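Local coordinates for DUF357 domain-containing protein (Archaeoglobus fulgidus DSM 4304, PDB 2OO2), which is of unknown function but belongs to the DUF357 family and folds into a compact bundle of three helices with a small two-stranded sheet, at residues Thr11-Val22 with Ile35-Leu46. Residues are numbered along the deposited sequence; the frame is centred on the assembly and turned at random.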
loop_
_atom_site.group_PDB
_atom_site.type_symbol
_atom_site.label_atom_id
_atom_site.label_comp_id
_atom_site.label_asym_id
_atom_site.label_seq_id
_atom_site.Cartn_x
_atom_site.Cartn_y
_atom_site.Cartn_z
ATOM N N THR A 11 4.803 -9.021 7.368
ATOM C CA THR A 11 3.457 -8.608 7.828
ATOM C C THR A 11 3.443 -8.354 9.318
ATOM O O THR A 11 2.974 -7.276 9.821
ATOM C CB THR A 11 2.326 -9.638 7.407
ATOM O OG1 THR A 11 2.380 -9.803 5.987
ATOM C CG2 THR A 11 0.934 -9.088 7.854
ATOM N N LEU A 12 3.944 -9.335 10.074
ATOM C CA LEU A 12 4.045 -9.149 11.535
ATOM C C LEU A 12 4.884 -7.936 11.950
ATOM O O LEU A 12 4.534 -7.262 12.929
ATOM C CB LEU A 12 4.687 -10.397 12.161
ATOM C CG LEU A 12 3.688 -11.491 12.415
ATOM C CD1 LEU A 12 4.492 -12.894 12.633
ATOM C CD2 LEU A 12 2.855 -11.175 13.612
ATOM N N LYS A 13 5.967 -7.672 11.223
ATOM C CA LYS A 13 6.972 -6.701 11.587
ATOM C C LYS A 13 6.238 -5.338 11.443
ATOM O O LYS A 13 6.198 -4.528 12.362
ATOM C CB LYS A 13 8.066 -6.713 10.536
ATOM C CG LYS A 13 9.159 -5.640 10.699
ATOM C CD LYS A 13 9.953 -5.375 9.445
ATOM C CE LYS A 13 10.843 -6.572 9.100
ATOM N NZ LYS A 13 11.722 -6.434 7.846
ATOM N N TRP A 14 5.586 -5.197 10.321
ATOM C CA TRP A 14 4.971 -3.876 9.966
ATOM C C TRP A 14 3.681 -3.658 10.726
ATOM O O TRP A 14 3.198 -2.471 10.976
ATOM C CB TRP A 14 4.807 -3.904 8.485
ATOM C CG TRP A 14 6.085 -3.597 7.788
ATOM C CD1 TRP A 14 6.759 -4.389 6.908
ATOM C CD2 TRP A 14 6.839 -2.391 7.898
ATOM N NE1 TRP A 14 7.902 -3.773 6.479
ATOM C CE2 TRP A 14 7.946 -2.513 7.055
ATOM C CE3 TRP A 14 6.662 -1.186 8.646
ATOM C CZ2 TRP A 14 8.915 -1.515 6.952
ATOM C CZ3 TRP A 14 7.615 -0.194 8.535
ATOM C CH2 TRP A 14 8.718 -0.341 7.696
ATOM N N LEU A 15 3.036 -4.749 11.064
ATOM C CA LEU A 15 1.859 -4.722 11.868
ATOM C C LEU A 15 2.174 -4.403 13.314
ATOM O O LEU A 15 1.521 -3.571 13.903
ATOM C CB LEU A 15 1.051 -6.001 11.729
ATOM C CG LEU A 15 -0.327 -6.207 12.269
ATOM C CD1 LEU A 15 -1.381 -5.257 11.725
ATOM C CD2 LEU A 15 -0.716 -7.622 11.828
ATOM N N GLU A 16 3.192 -5.022 13.903
ATOM C CA GLU A 16 3.555 -4.639 15.258
ATOM C C GLU A 16 4.026 -3.147 15.313
ATOM O O GLU A 16 3.745 -2.466 16.275
ATOM C CB GLU A 16 4.623 -5.531 15.780
ATOM C CG GLU A 16 4.182 -6.976 15.789
ATOM C CD GLU A 16 5.367 -7.938 16.101
ATOM O OE1 GLU A 16 6.568 -7.517 16.087
ATOM O OE2 GLU A 16 5.061 -9.126 16.357
ATOM N N ARG A 17 4.665 -2.656 14.269
ATOM C CA ARG A 17 5.162 -1.283 14.249
ATOM C C ARG A 17 3.944 -0.346 14.195
ATOM O O ARG A 17 3.906 0.626 14.955
ATOM C CB ARG A 17 6.122 -1.049 13.065
ATOM C CG ARG A 17 7.567 -1.654 13.303
ATOM C CD ARG A 17 8.316 -1.684 12.023
ATOM N NE ARG A 17 9.651 -2.288 12.211
ATOM C CZ ARG A 17 10.540 -2.372 11.220
ATOM N NH1 ARG A 17 10.242 -1.919 10.006
ATOM N NH2 ARG A 17 11.711 -2.940 11.437
ATOM N N ILE A 18 2.950 -0.644 13.351
ATOM C CA ILE A 18 1.845 0.342 13.129
ATOM C C ILE A 18 0.869 0.392 14.315
ATOM O O ILE A 18 0.269 1.445 14.655
ATOM C CB ILE A 18 1.146 0.077 11.770
ATOM C CG1 ILE A 18 0.425 1.343 11.314
ATOM C CG2 ILE A 18 0.214 -1.197 11.772
ATOM C CD1 ILE A 18 -0.175 1.232 9.860
ATOM N N GLU A 19 0.710 -0.753 14.975
ATOM C CA GLU A 19 -0.134 -0.859 16.191
ATOM C C GLU A 19 0.403 0.093 17.253
ATOM O O GLU A 19 -0.354 0.704 17.991
ATOM C CB GLU A 19 -0.210 -2.348 16.661
ATOM C CG GLU A 19 -1.198 -3.122 15.819
ATOM C CD GLU A 19 -1.189 -4.656 16.075
ATOM O OE1 GLU A 19 -0.213 -5.143 16.673
ATOM O OE2 GLU A 19 -2.183 -5.323 15.711
ATOM N N GLU A 20 1.707 0.271 17.298
ATOM C CA GLU A 20 2.308 1.333 18.147
ATOM C C GLU A 20 2.198 2.713 17.501
ATOM O O GLU A 20 1.908 3.685 18.177
ATOM C CB GLU A 20 3.767 1.052 18.467
ATOM C CG GLU A 20 3.945 -0.135 19.352
ATOM C CD GLU A 20 3.134 -0.032 20.651
ATOM O OE1 GLU A 20 3.080 1.072 21.298
ATOM O OE2 GLU A 20 2.542 -1.072 21.015
ATOM N N ARG A 21 2.451 2.791 16.206
ATOM C CA ARG A 21 2.597 4.059 15.524
ATOM C C ARG A 21 1.279 4.832 15.548
ATOM O O ARG A 21 1.280 6.083 15.692
ATOM C CB ARG A 21 3.030 3.821 14.078
ATOM C CG ARG A 21 3.506 5.055 13.311
ATOM C CD ARG A 21 4.842 5.563 13.856
ATOM N NE ARG A 21 5.395 6.534 12.960
ATOM C CZ ARG A 21 5.361 7.846 13.218
ATOM N NH1 ARG A 21 5.889 8.693 12.342
ATOM N NH2 ARG A 21 4.876 8.286 14.370
ATOM N N VAL A 22 0.172 4.096 15.385
ATOM C CA VAL A 22 -1.176 4.730 15.259
ATOM C C VAL A 22 -1.497 5.532 16.525
ATOM O O VAL A 22 -2.196 6.575 16.507
ATOM C CB VAL A 22 -2.223 3.634 14.883
ATOM C CG1 VAL A 22 -2.631 2.799 16.078
ATOM C CG2 VAL A 22 -3.435 4.251 14.157
ATOM N N ILE A 35 -7.058 3.802 8.527
ATOM C CA ILE A 35 -5.908 3.181 9.230
ATOM C C ILE A 35 -6.298 1.945 10.125
ATOM O O ILE A 35 -5.797 0.782 9.912
ATOM C CB ILE A 35 -4.935 4.202 9.945
ATOM C CG1 ILE A 35 -4.394 5.227 8.925
ATOM C CG2 ILE A 35 -3.727 3.434 10.578
ATOM C CD1 ILE A 35 -3.725 6.494 9.571
ATOM N N GLU A 36 -7.183 2.200 11.091
ATOM C CA GLU A 36 -7.693 1.150 11.988
ATOM C C GLU A 36 -8.427 0.090 11.241
ATOM O O GLU A 36 -8.236 -1.124 11.599
ATOM C CB GLU A 36 -8.550 1.678 13.157
ATOM C CG GLU A 36 -8.996 0.553 14.241
ATOM C CD GLU A 36 -7.871 -0.517 14.712
ATOM O OE1 GLU A 36 -6.879 -0.108 15.420
ATOM O OE2 GLU A 36 -8.027 -1.766 14.425
ATOM N N ALA A 37 -9.121 0.484 10.161
ATOM C CA ALA A 37 -9.967 -0.450 9.356
ATOM C C ALA A 37 -8.971 -1.433 8.713
ATOM O O ALA A 37 -9.105 -2.733 8.876
ATOM C CB ALA A 37 -10.794 0.246 8.296
ATOM N N TYR A 38 -7.894 -0.907 8.079
ATOM C CA TYR A 38 -6.908 -1.940 7.446
ATOM C C TYR A 38 -6.072 -2.599 8.459
ATOM O O TYR A 38 -5.713 -3.915 8.289
ATOM C CB TYR A 38 -5.980 -1.209 6.454
ATOM C CG TYR A 38 -6.620 -0.807 5.158
ATOM C CD1 TYR A 38 -6.900 -1.708 4.192
ATOM C CD2 TYR A 38 -6.923 0.561 4.868
ATOM C CE1 TYR A 38 -7.420 -1.400 2.992
ATOM C CE2 TYR A 38 -7.470 0.918 3.602
ATOM C CZ TYR A 38 -7.732 -0.046 2.675
ATOM O OH TYR A 38 -8.287 0.193 1.396
ATOM N N ILE A 39 -5.678 -1.945 9.532
ATOM C CA ILE A 39 -5.046 -2.699 10.708
ATOM C C ILE A 39 -5.889 -3.889 11.172
ATOM O O ILE A 39 -5.353 -5.067 11.235
ATOM C CB ILE A 39 -4.631 -1.862 11.959
ATOM C CG1 ILE A 39 -3.402 -0.995 11.672
ATOM C CG2 ILE A 39 -4.297 -2.780 13.234
ATOM C CD1 ILE A 39 -3.471 0.371 12.542
ATOM N N SER A 40 -7.182 -3.629 11.467
ATOM C CA SER A 40 -8.123 -4.738 11.847
ATOM C C SER A 40 -8.113 -5.874 10.799
ATOM O O SER A 40 -7.956 -7.114 11.142
ATOM C CB SER A 40 -9.560 -4.245 12.022
ATOM O OG SER A 40 -10.397 -5.299 12.503
ATOM N N ASP A 41 -8.294 -5.484 9.524
ATOM C CA ASP A 41 -8.322 -6.423 8.402
ATOM C C ASP A 41 -6.982 -7.156 8.297
ATOM O O ASP A 41 -6.960 -8.475 8.202
ATOM C CB ASP A 41 -8.604 -5.638 7.105
ATOM C CG ASP A 41 -10.083 -5.488 6.793
ATOM O OD1 ASP A 41 -10.984 -5.736 7.624
ATOM O OD2 ASP A 41 -10.312 -5.174 5.606
ATOM N N SER A 42 -5.833 -6.433 8.310
ATOM C CA SER A 42 -4.519 -7.229 8.265
ATOM C C SER A 42 -4.432 -8.298 9.355
ATOM O O SER A 42 -4.007 -9.533 9.071
ATOM C CB SER A 42 -3.382 -6.208 8.377
ATOM O OG SER A 42 -2.093 -6.785 8.465
ATOM N N ARG A 43 -4.752 -7.882 10.604
ATOM C CA ARG A 43 -4.792 -8.790 11.822
ATOM C C ARG A 43 -5.649 -10.011 11.539
ATOM O O ARG A 43 -5.190 -11.178 11.755
ATOM C CB ARG A 43 -5.307 -8.035 13.085
ATOM C CG ARG A 43 -4.176 -7.244 13.762
ATOM C CD ARG A 43 -4.395 -7.007 15.290
ATOM N NE ARG A 43 -5.641 -6.255 15.494
ATOM C CZ ARG A 43 -5.743 -4.990 15.916
ATOM N NH1 ARG A 43 -4.661 -4.270 16.262
ATOM N NH2 ARG A 43 -6.961 -4.442 15.992
ATOM N N TYR A 44 -6.847 -9.760 11.002
ATOM C CA TYR A 44 -7.830 -10.840 10.731
ATOM C C TYR A 44 -7.338 -11.824 9.684
ATOM O O TYR A 44 -7.365 -13.066 9.943
ATOM C CB TYR A 44 -9.157 -10.283 10.271
ATOM C CG TYR A 44 -10.167 -11.342 9.816
ATOM C CD1 TYR A 44 -10.709 -12.323 10.739
ATOM C CD2 TYR A 44 -10.580 -11.386 8.504
ATOM C CE1 TYR A 44 -11.680 -13.261 10.287
ATOM C CE2 TYR A 44 -11.539 -12.335 8.040
ATOM C CZ TYR A 44 -12.013 -13.301 8.966
ATOM O OH TYR A 44 -12.947 -14.135 8.499
ATOM N N PHE A 45 -6.917 -11.319 8.518
ATOM C CA PHE A 45 -6.304 -12.201 7.519
ATOM C C PHE A 45 -5.024 -12.886 7.963
ATOM O O PHE A 45 -4.783 -14.078 7.568
ATOM C CB PHE A 45 -6.098 -11.464 6.174
ATOM C CG PHE A 45 -7.406 -10.946 5.555
ATOM C CD1 PHE A 45 -8.447 -11.818 5.241
ATOM C CD2 PHE A 45 -7.593 -9.573 5.323
ATOM C CE1 PHE A 45 -9.659 -11.401 4.729
ATOM C CE2 PHE A 45 -8.832 -9.133 4.783
ATOM C CZ PHE A 45 -9.852 -10.013 4.485
ATOM N N LEU A 46 -4.188 -12.193 8.737
ATOM C CA LEU A 46 -2.964 -12.813 9.216
ATOM C C LEU A 46 -3.331 -14.041 10.048
ATOM O O LEU A 46 -2.796 -15.118 9.831
ATOM C CB LEU A 46 -2.111 -11.851 10.016
ATOM C CG LEU A 46 -0.802 -12.520 10.515
ATOM C CD1 LEU A 46 0.210 -13.002 9.348
ATOM C CD2 LEU A 46 -0.102 -11.617 11.502
#
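Leu-15 enters the neighbouring helix as a knob into a hole, its side chain seated among Ile-39, Ser-42, Arg-43 and Leu-46. With CG anti to the backbone N (chi1 -170°), its branches reach that helix: CD1 lies 4.1 Å from Ile-39 CG2, and CD2 packs on Leu-46 CD2. The apolar seam extends both ways from this knob. Ile-18 CG2 meets Ile-39 CG1 at 3.6 Å, and Val-22 and Ile-35 lie alongside, pointing opposite ways, their CG2 methyls 3.7 Å apart. At the other end Leu-12 crosses Leu-46 at about a right angle, CD2 to CD2.

The charged contact runs along the outer side of the interface. Arg-43 NH1 donates to Glu-19 OE2 at 2.7 Å, although the position of OE2, and with it the fine geometry of the bond, is doubtful. The carboxylate approaches the guanidinium edge, the two planes 35° apart, while Arg-43 NH2 pairs with Glu-36 OE2 at 3.3 Å. With an alanine at Glu-19, NH1 would probably lose its mate across the interface, Glu-36 would remain the network's one carboxylate, and Ile-39 CG2 would be less covered.

Ser-42 OG, beside Leu-15, bonds to Ala-54 O of helix 51-70, which also covers Thr-11 and Ile-18. The helix axes run at 144°, 11.0 Å apart at closest approach, a roughly antiparallel bundle pair. Its chemistry implies an aliphatic seam with a salt-bridge network along the more exposed side.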